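Local coordinates for Lin0861 protein (Listeria innocua, PDB 3O60), which is of unknown function but, with its TetR-like N-terminal helix-turn-helix and all-helical C-terminal domain, probably acts as a DNA-binding transcriptional regulator, at residues L154-A157 against A158-Q162. Residues are numbered along the deposited sequence; the frame is centred on the assembly and turned at random.
Sequences LSLA and AEIQQ
Leu-156 and Ile-160, one helical turn apart, meet through their methyl ends: CD2 of Leu-156 lies 3.6 Å from CD1 of Ile-160 and 3.8 Å from its CG1. The two side chains meet at a slant on one flank of the helix. In Ile-160, CG1 stands anti to the carbonyl carbon (chi1 -84°) and an extended chi2 of 173° carries CD1 onward to the leucine branch, while CG2 is turned to the other side, nearer the carbonyl oxygen of Ala-157. The pair packs against helix 90-103, where Leu-156 touches Leu-98 and Ile-101 and Ile-160 touches Gln-102. Both segments belong to helix 144-162, in what is probably the all-helical C-terminal domain of a TetR-like fold, and this is its last stretch. The small Ala-157, buried, fits against Ile-101 and against Phe-108 of helix 105-114; Leu-154 also reaches Phe-108, as well as Phe-120 and Ile-121 of helix 117-134. Main-chain bonds of the alpha-helical i to i+4 pattern join the segments: Ala-158 N donates to Leu-154 O (3.0 Å), Glu-159 N to Ser-155 O (2.8 Å) and Ile-160 N to Leu-156 O (2.8 Å). On the solvent-facing side, Ser-155 makes a weak hydrogen bond from OG back to the carbonyl oxygen of Arg-151, and the Glu-159 carboxylate extends away from segment 154-157.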
loop_
_atom_site.group_PDB
_atom_site.type_symbol
_atom_site.label_atom_id
_atom_site.label_comp_id
_atom_site.label_asym_id
_atom_site.label_seq_id
_atom_site.Cartn_x
_atom_site.Cartn_y
_atom_site.Cartn_z
ATOM N N LEU A 154 -15.135 9.669 -7.209
ATOM C CA LEU A 154 -15.676 10.208 -5.971
ATOM C C LEU A 154 -17.036 9.609 -5.660
ATOM O O LEU A 154 -17.344 9.296 -4.522
ATOM C CB LEU A 154 -15.806 11.724 -6.075
ATOM C CG LEU A 154 -14.938 12.568 -5.149
ATOM C CD1 LEU A 154 -15.668 13.823 -4.738
ATOM C CD2 LEU A 154 -14.536 11.767 -3.938
ATOM N N SER A 155 -17.857 9.464 -6.686
ATOM C CA SER A 155 -19.205 8.947 -6.517
ATOM C C SER A 155 -19.192 7.520 -6.005
ATOM O O SER A 155 -20.011 7.148 -5.177
ATOM C CB SER A 155 -19.988 9.046 -7.824
ATOM O OG SER A 155 -20.340 10.386 -8.102
ATOM N N LEU A 156 -18.237 6.729 -6.474
ATOM C CA LEU A 156 -18.128 5.347 -6.033
ATOM C C LEU A 156 -17.860 5.302 -4.543
ATOM O O LEU A 156 -18.441 4.503 -3.824
ATOM C CB LEU A 156 -16.993 4.648 -6.772
ATOM C CG LEU A 156 -17.314 3.280 -7.357
ATOM C CD1 LEU A 156 -16.059 2.483 -7.570
ATOM C CD2 LEU A 156 -18.261 2.549 -6.451
ATOM N N ALA A 157 -16.977 6.170 -4.081
ATOM C CA ALA A 157 -16.665 6.214 -2.673
ATOM C C ALA A 157 -17.900 6.594 -1.880
ATOM O O ALA A 157 -18.179 6.020 -0.838
ATOM C CB ALA A 157 -15.562 7.206 -2.427
ATOM N N ALA A 158 -18.603 7.613 -2.353
ATOM C CA ALA A 158 -19.788 8.112 -1.671
ATOM C C ALA A 158 -20.932 7.111 -1.614
ATOM O O ALA A 158 -21.562 6.944 -0.581
ATOM C CB ALA A 158 -20.243 9.397 -2.313
ATOM N N GLU A 159 -21.224 6.472 -2.735
ATOM C CA GLU A 159 -22.225 5.422 -2.747
ATOM C C GLU A 159 -21.733 4.283 -1.870
ATOM O O GLU A 159 -22.498 3.687 -1.122
ATOM C CB GLU A 159 -22.490 4.942 -4.171
ATOM C CG GLU A 159 -23.722 4.066 -4.325
ATOM C CD GLU A 159 -24.830 4.438 -3.372
ATOM O OE1 GLU A 159 -25.546 3.533 -2.907
ATOM O OE2 GLU A 159 -24.996 5.635 -3.089
ATOM N N ILE A 160 -20.446 3.980 -1.977
ATOM C CA ILE A 160 -19.836 2.968 -1.134
ATOM C C ILE A 160 -19.876 3.364 0.337
ATOM O O ILE A 160 -20.164 2.541 1.192
ATOM C CB ILE A 160 -18.381 2.711 -1.542
ATOM C CG1 ILE A 160 -18.321 1.714 -2.695
ATOM C CG2 ILE A 160 -17.587 2.201 -0.368
ATOM C CD1 ILE A 160 -16.949 1.536 -3.264
ATOM N N GLN A 161 -19.552 4.614 0.636
ATOM C CA GLN A 161 -19.623 5.082 2.009
ATOM C C GLN A 161 -21.042 5.061 2.544
ATOM O O GLN A 161 -21.288 4.634 3.663
ATOM C CB GLN A 161 -19.083 6.504 2.116
ATOM C CG GLN A 161 -19.835 7.354 3.116
ATOM C CD GLN A 161 -19.051 8.561 3.558
ATOM O OE1 GLN A 161 -19.420 9.238 4.508
ATOM N NE2 GLN A 161 -17.965 8.840 2.867
ATOM N N GLN A 162 -21.975 5.554 1.742
ATOM C CA GLN A 162 -23.368 5.691 2.153
ATOM C C GLN A 162 -24.069 4.369 2.459
ATOM O O GLN A 162 -24.882 4.293 3.376
ATOM C CB GLN A 162 -24.153 6.489 1.109
ATOM C CG GLN A 162 -25.635 6.633 1.407
ATOM C CD GLN A 162 -26.501 6.019 0.332
ATOM O OE1 GLN A 162 -27.369 5.198 0.610
ATOM N NE2 GLN A 162 -26.261 6.412 -0.910
#